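Local atomic coordinates of HDLP (histone deacetylase-like protein) (Aquifex aeolicus, PDB entry 1C3R), a protein that binds zinc and the inhibitor trichostatin A, and probably works as a zinc-dependent deacetylase related to the histone deacetylases. Residues L167-C172 / T257-E262; L270-F275 / W306-C311. The protein carries 2 engineered substitutions. One frame throughout, in Å; residues are numbered along the deposited sequence.

Contact 1: residues L167-C172 / T257-E262; sequences LDAHHC and TDPLLE. With ZN (zinc ion), chain C; TSN (trichostatin a), chain D.
Two buried loops meet here through a shared zinc ion: D168 and H170, from the loop after strand 162-166, and D258, from the loop after strand 250-254. These strands are neighbours in the parallel sheet, which brings the three side chains to one point. D168 OD2 and H170 ND1 each lie 2.1 Å from the zinc, and D258 OD2 lies 1.9 Å from it. Histidine and aspartate suit the place, one offering a neutral nitrogen and the other a negative oxygen. The hydroxamate of trichostatin A completes five-fold coordination, O1 at 2.2 Å and O2 more loosely at 2.5 Å.

The side chains of D168 and D258 cross at about a right angle, their carboxylate planes 84° apart, and the cation between them probably offsets the repulsion of their charges. Each is steered by a backbone N-H. D258 turns its CG between its own backbone N and carbonyl carbon (chi1 53°), which brings OD1 to the N of A169, a hydrogen bond of 2.8 Å met on the syn side, 23° out of the carboxylate plane. D168 OD2 takes the N-H of H170 on its anti lone pair, closing an Asx turn while the same oxygen binds the metal. Both aspartate OD2 atoms lie near the plane of the H170 imidazole, at its edge, as fellow ligands of the zinc, and one face of the ring carries C13 of the inhibitor, offset toward the rim.

Next to the zinc ligands, the methyl of A169 is small enough to fit against P259, CB to CB 3.9 Å, while the proline occupies a type I turn from T257 to L260. An Asp-His-Asp zinc site at the C-terminal ends of parallel strands is the hallmark of the histone deacetylases, within the arginase-like fold.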
loop_
_atom_site.group_PDB
_atom_site.type_symbol
_atom_site.label_atom_id
_atom_site.label_comp_id
_atom_site.label_asym_id
_atom_site.label_seq_id
_atom_site.Cartn_x
_atom_site.Cartn_y
_atom_site.Cartn_z
ATOM N N LEU A 167 -9.207 -18.039 5.051
ATOM C CA LEU A 167 -10.255 -17.336 4.318
ATOM C C LEU A 167 -10.067 -15.821 4.293
ATOM O O LEU A 167 -10.884 -15.093 3.727
ATOM C CB LEU A 167 -11.631 -17.686 4.895
ATOM C CG LEU A 167 -11.959 -19.186 4.858
ATOM C CD1 LEU A 167 -13.421 -19.385 5.225
ATOM C CD2 LEU A 167 -11.694 -19.755 3.470
ATOM N N ASP A 168 -8.989 -15.350 4.908
ATOM C CA ASP A 168 -8.672 -13.925 4.930
ATOM C C ASP A 168 -8.542 -13.486 3.467
ATOM O O ASP A 168 -8.059 -14.252 2.636
ATOM C CB ASP A 168 -7.333 -13.719 5.650
ATOM C CG ASP A 168 -7.006 -12.256 5.892
ATOM O OD1 ASP A 168 -7.182 -11.790 7.040
ATOM O OD2 ASP A 168 -6.582 -11.558 4.948
ATOM N N ALA A 169 -8.957 -12.260 3.153
ATOM C CA ALA A 169 -8.864 -11.750 1.783
ATOM C C ALA A 169 -7.429 -11.557 1.279
ATOM O O ALA A 169 -7.223 -11.257 0.102
ATOM C CB ALA A 169 -9.643 -10.430 1.655
ATOM N N HIS A 170 -6.441 -11.704 2.158
ATOM C CA HIS A 170 -5.046 -11.568 1.738
ATOM C C HIS A 170 -4.302 -12.891 1.898
ATOM O O HIS A 170 -4.615 -13.686 2.778
ATOM C CB HIS A 170 -4.326 -10.484 2.549
ATOM C CG HIS A 170 -4.979 -9.142 2.479
ATOM N ND1 HIS A 170 -5.995 -8.794 3.332
ATOM C CD2 HIS A 170 -4.755 -8.124 1.607
ATOM C CE1 HIS A 170 -6.366 -7.581 2.969
ATOM N NE2 HIS A 170 -5.647 -7.131 1.924
ATOM N N HIS A 171 -3.308 -13.113 1.051
ATOM C CA HIS A 171 -2.524 -14.337 1.093
ATOM C C HIS A 171 -1.665 -14.450 2.348
ATOM O O HIS A 171 -1.050 -13.474 2.776
ATOM C CB HIS A 171 -1.624 -14.420 -0.134
ATOM C CG HIS A 171 -0.782 -15.657 -0.179
ATOM N ND1 HIS A 171 0.597 -15.621 -0.195
ATOM C CD2 HIS A 171 -1.125 -16.966 -0.185
ATOM C CE1 HIS A 171 1.067 -16.855 -0.203
ATOM N NE2 HIS A 171 0.043 -17.690 -0.197
ATOM N N CYS A 172 -1.624 -15.653 2.918
ATOM C CA CYS A 172 -0.841 -15.937 4.116
ATOM C C CYS A 172 0.618 -16.235 3.753
ATOM O O CYS A 172 1.114 -17.342 3.980
ATOM C CB CYS A 172 -1.462 -17.125 4.868
ATOM S SG CYS A 172 -1.787 -18.611 3.847
ATOM N N THR A 257 -12.225 -11.018 8.640
ATOM C CA THR A 257 -13.468 -10.515 8.088
ATOM C C THR A 257 -13.233 -9.506 6.965
ATOM O O THR A 257 -14.192 -8.971 6.412
ATOM C CB THR A 257 -14.319 -9.859 9.187
ATOM O OG1 THR A 257 -13.593 -8.774 9.763
ATOM C CG2 THR A 257 -14.638 -10.870 10.303
ATOM N N ASP A 258 -11.975 -9.262 6.593
ATOM C CA ASP A 258 -11.734 -8.276 5.535
ATOM C C ASP A 258 -12.298 -8.571 4.139
ATOM O O ASP A 258 -12.323 -7.680 3.285
ATOM C CB ASP A 258 -10.251 -7.858 5.439
ATOM C CG ASP A 258 -9.291 -9.024 5.313
ATOM O OD1 ASP A 258 -9.699 -10.125 4.879
ATOM O OD2 ASP A 258 -8.096 -8.820 5.615
ATOM N N PRO A 259 -12.697 -9.827 3.853
ATOM C CA PRO A 259 -13.264 -10.077 2.520
ATOM C C PRO A 259 -14.682 -9.475 2.366
ATOM O O PRO A 259 -15.255 -9.487 1.276
ATOM C CB PRO A 259 -13.271 -11.602 2.443
ATOM C CG PRO A 259 -13.538 -11.979 3.870
ATOM C CD PRO A 259 -12.524 -11.107 4.565
ATOM N N LEU A 260 -15.242 -8.950 3.455
ATOM C CA LEU A 260 -16.587 -8.357 3.421
ATOM C C LEU A 260 -16.672 -7.047 2.614
ATOM O O LEU A 260 -15.724 -6.255 2.581
ATOM C CB LEU A 260 -17.085 -8.114 4.852
ATOM C CG LEU A 260 -17.329 -9.340 5.739
ATOM C CD1 LEU A 260 -17.556 -8.899 7.173
ATOM C CD2 LEU A 260 -18.551 -10.112 5.215
ATOM N N LEU A 261 -17.820 -6.828 1.974
ATOM C CA LEU A 261 -18.050 -5.635 1.159
ATOM C C LEU A 261 -17.623 -4.343 1.854
ATOM O O LEU A 261 -16.866 -3.546 1.305
ATOM C CB LEU A 261 -19.538 -5.515 0.798
ATOM C CG LEU A 261 -19.938 -4.221 0.057
ATOM C CD1 LEU A 261 -19.284 -4.197 -1.318
ATOM C CD2 LEU A 261 -21.455 -4.127 -0.092
ATOM N N GLU A 262 -18.115 -4.152 3.071
ATOM C CA GLU A 262 -17.841 -2.948 3.834
ATOM C C GLU A 262 -16.397 -2.700 4.268
ATOM O O GLU A 262 -16.095 -1.631 4.783
ATOM C CB GLU A 262 -18.750 -2.900 5.067
ATOM C CG GLU A 262 -20.247 -3.011 4.767
ATOM C CD GLU A 262 -20.729 -4.443 4.607
ATOM O OE1 GLU A 262 -19.885 -5.353 4.460
ATOM O OE2 GLU A 262 -21.960 -4.663 4.621
HETATM ZN ZN ZN C . -6.330 -9.527 5.243
HETATM O O1 TSN D . -4.349 -10.079 6.143
HETATM O O2 TSN D . -5.368 -7.453 6.114
HETATM O O3 TSN D . -4.096 -1.098 2.602
HETATM N N1 TSN D . -3.776 -8.996 5.471
HETATM N N2 TSN D . -2.035 3.362 6.806
HETATM C C1 TSN D . -2.725 0.014 4.197
HETATM C C2 TSN D . -1.571 0.092 4.992
HETATM C C3 TSN D . -1.308 1.164 5.846
HETATM C C4 TSN D . -2.251 2.263 5.944
HETATM C C5 TSN D . -3.421 2.180 5.127
HETATM C C6 TSN D . -3.644 1.102 4.290
HETATM C C7 TSN D . -3.071 -1.106 3.269
HETATM C C8 TSN D . -2.120 -2.336 3.178
HETATM C C9 TSN D . -2.868 -3.564 3.647
HETATM C C10 TSN D . -2.391 -4.607 4.395
HETATM C C11 TSN D . -3.390 -5.661 4.698
HETATM C C12 TSN D . -3.169 -6.743 5.480
HETATM C C13 TSN D . -4.218 -7.721 5.727
HETATM C C14 TSN D . -1.661 -2.507 1.708
HETATM C C15 TSN D . -0.956 -4.725 4.903
HETATM C C17 TSN D . -3.044 4.434 6.936
HETATM C C16 TSN D . -0.846 3.466 7.642
#

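Contact 2: residues L270-F275 / W306-C311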
loop_
_atom_site.group_PDB
_atom_site.type_symbol
_atom_site.label_atom_id
_atom_site.label_comp_id
_atom_site.label_asym_id
_atom_site.label_seq_id
_atom_site.Cartn_x
_atom_site.Cartn_y
_atom_site.Cartn_z
ATOM N N LEU A 270 -18.213 -9.389 -0.318
ATOM C CA LEU A 270 -19.008 -10.456 0.284
ATOM C C LEU A 270 -19.979 -10.002 1.361
ATOM O O LEU A 270 -19.884 -8.884 1.883
ATOM C CB LEU A 270 -18.089 -11.539 0.865
ATOM C CG LEU A 270 -17.002 -12.096 -0.064
ATOM C CD1 LEU A 270 -16.380 -13.331 0.587
ATOM C CD2 LEU A 270 -17.604 -12.468 -1.419
ATOM N N SER A 271 -20.918 -10.885 1.688
ATOM C CA SER A 271 -21.906 -10.608 2.721
ATOM C C SER A 271 -21.574 -11.427 3.967
ATOM O O SER A 271 -20.748 -12.331 3.919
ATOM C CB SER A 271 -23.303 -11.011 2.243
ATOM O OG SER A 271 -23.396 -12.429 2.138
ATOM N N ASN A 272 -22.234 -11.085 5.069
ATOM C CA ASN A 272 -22.121 -11.766 6.365
ATOM C C ASN A 272 -22.493 -13.232 6.264
ATOM O O ASN A 272 -21.802 -14.116 6.781
ATOM C CB ASN A 272 -23.108 -11.157 7.368
ATOM C CG ASN A 272 -22.514 -10.044 8.158
ATOM O OD1 ASN A 272 -23.180 -9.441 9.007
ATOM N ND2 ASN A 272 -21.243 -9.757 7.898
ATOM N N VAL A 273 -23.642 -13.453 5.636
ATOM C CA VAL A 273 -24.217 -14.773 5.455
ATOM C C VAL A 273 -23.346 -15.678 4.605
ATOM O O VAL A 273 -23.252 -16.872 4.869
ATOM C CB VAL A 273 -25.623 -14.650 4.841
ATOM C CG1 VAL A 273 -26.183 -16.021 4.504
ATOM C CG2 VAL A 273 -26.542 -13.929 5.828
ATOM N N ALA A 274 -22.700 -15.119 3.589
ATOM C CA ALA A 274 -21.827 -15.932 2.758
ATOM C C ALA A 274 -20.616 -16.318 3.599
ATOM O O ALA A 274 -20.086 -17.428 3.481
ATOM C CB ALA A 274 -21.379 -15.163 1.539
ATOM N N PHE A 275 -20.185 -15.385 4.444
ATOM C CA PHE A 275 -19.044 -15.607 5.322
ATOM C C PHE A 275 -19.357 -16.783 6.261
ATOM O O PHE A 275 -18.559 -17.710 6.413
ATOM C CB PHE A 275 -18.771 -14.337 6.135
ATOM C CG PHE A 275 -17.536 -14.419 6.991
ATOM C CD1 PHE A 275 -16.280 -14.470 6.411
ATOM C CD2 PHE A 275 -17.636 -14.443 8.377
ATOM C CE1 PHE A 275 -15.128 -14.541 7.197
ATOM C CE2 PHE A 275 -16.496 -14.513 9.173
ATOM C CZ PHE A 275 -15.238 -14.562 8.581
ATOM N N TRP A 306 -18.329 -11.855 13.244
ATOM C CA TRP A 306 -17.899 -12.821 14.241
ATOM C C TRP A 306 -19.012 -13.193 15.210
ATOM O O TRP A 306 -18.967 -14.261 15.821
ATOM C CB TRP A 306 -16.646 -12.342 14.998
ATOM C CG TRP A 306 -15.395 -12.435 14.169
ATOM C CD1 TRP A 306 -15.184 -13.256 13.097
ATOM C CD2 TRP A 306 -14.156 -11.748 14.395
ATOM N NE1 TRP A 306 -13.894 -13.127 12.641
ATOM C CE2 TRP A 306 -13.240 -12.206 13.420
ATOM C CE3 TRP A 306 -13.728 -10.792 15.329
ATOM C CZ2 TRP A 306 -11.920 -11.738 13.348
ATOM C CZ3 TRP A 306 -12.415 -10.327 15.258
ATOM C CH2 TRP A 306 -11.528 -10.801 14.272
ATOM N N THR A 307 -20.014 -12.330 15.357
ATOM C CA THR A 307 -21.132 -12.664 16.235
ATOM C C THR A 307 -21.890 -13.823 15.591
ATOM O O THR A 307 -22.378 -14.720 16.287
ATOM C CB THR A 307 -22.098 -11.461 16.451
ATOM O OG1 THR A 307 -21.468 -10.478 17.285
ATOM C CG2 THR A 307 -23.388 -11.915 17.122
ATOM N N LEU A 308 -21.978 -13.811 14.260
ATOM C CA LEU A 308 -22.667 -14.882 13.543
ATOM C C LEU A 308 -21.893 -16.175 13.800
ATOM O O LEU A 308 -22.476 -17.199 14.163
ATOM C CB LEU A 308 -22.735 -14.582 12.034
ATOM C CG LEU A 308 -23.525 -13.335 11.608
ATOM C CD1 LEU A 308 -23.502 -13.204 10.091
ATOM C CD2 LEU A 308 -24.960 -13.422 12.099
ATOM N N ILE A 309 -20.575 -16.116 13.648
ATOM C CA ILE A 309 -19.727 -17.274 13.880
ATOM C C ILE A 309 -19.939 -17.821 15.289
ATOM O O ILE A 309 -20.132 -19.020 15.475
ATOM C CB ILE A 309 -18.227 -16.915 13.709
ATOM C CG1 ILE A 309 -17.959 -16.470 12.271
ATOM C CG2 ILE A 309 -17.356 -18.112 14.049
ATOM C CD1 ILE A 309 -18.270 -17.537 11.244
ATOM N N TRP A 310 -19.913 -16.938 16.282
ATOM C CA TRP A 310 -20.097 -17.371 17.660
ATOM C C TRP A 310 -21.456 -18.011 17.921
ATOM O O TRP A 310 -21.535 -18.984 18.681
ATOM C CB TRP A 310 -19.881 -16.214 18.635
ATOM C CG TRP A 310 -20.121 -16.618 20.065
ATOM C CD1 TRP A 310 -21.147 -16.216 20.869
ATOM C CD2 TRP A 310 -19.363 -17.566 20.828
ATOM N NE1 TRP A 310 -21.078 -16.855 22.084
ATOM C CE2 TRP A 310 -19.990 -17.688 22.085
ATOM C CE3 TRP A 310 -18.213 -18.325 20.570
ATOM C CZ2 TRP A 310 -19.508 -18.542 23.088
ATOM C CZ3 TRP A 310 -17.734 -19.175 21.568
ATOM C CH2 TRP A 310 -18.384 -19.275 22.810
ATOM N N CYS A 311 -22.520 -17.476 17.319
ATOM C CA CYS A 311 -23.853 -18.061 17.512
ATOM C C CYS A 311 -23.916 -19.471 16.900
ATOM O O CYS A 311 -24.528 -20.379 17.468
ATOM C CB CYS A 311 -24.941 -17.171 16.893
ATOM S SG CYS A 311 -25.253 -15.608 17.769
#
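F275 and L308 bury the most surface in this packing of helix 272-286 against helix 299-314, with I309 next. The phenyl ring of F275 reaches across to the second helix because CG stands anti to the backbone N (chi1 -175°). Its CE2 corner meets I309, 3.9 Å from CG1 and slightly farther from CD1, and the two side chains cross at about a right angle. Isoleucine suits this spot: with CG1 beside the backbone N (chi1 -63°), its ethyl arm runs toward the ring while CG2 stands anti to the backbone N. The indole of W306 comes up at the edge of the same phenyl ring, CD1 lying 4.3 Å from F275 CE2 near the phenyl plane. The indole NE1 is hydrogen-bonded to the carbonyl oxygen of L255, so the tryptophan joins the apolar core while its one polar group is satisfied.

Both helices belong to the layers that flank the parallel sheet of this alpha/beta fold, and apolar side chains carry the interface between them. L308, two residues on from W306, extends its CD1 methyl to N272, one turn before F275, where it touches N272 CB at 3.4 Å and also approaches the N272 backbone oxygen. A long, branched leucine can reach across from the neighbouring helix, whose R304 and A305 also touch N272. The helix start itself is fixed by S271 at the N-cap: its OG accepts the N-H of A274 at 3.1 Å, and the same hydroxyl is hydrogen-bonded to D228 of helix 228-243.

The centres of contact 1 and contact 2 lie 13 Å apart, and the chain finishes the first before entering the second. Their loops touch directly: L261 N is 2.9 Å from L270 O, a probable hydrogen bond, and the carbonyl oxygen of P259 packs 3.4 Å from L270 CG. T257, just before the zinc ligand D258, sets its CG2 3.3 Å from NE1 of W306, so the loop carrying the zinc ligand lies directly against the helix of W306. Contact 2 binds no metal itself: between nearest atoms, the W306 side chain stays about 10 Å from the zinc and about 11 Å from trichostatin A, and that of F275 about 7 Å from that of D258.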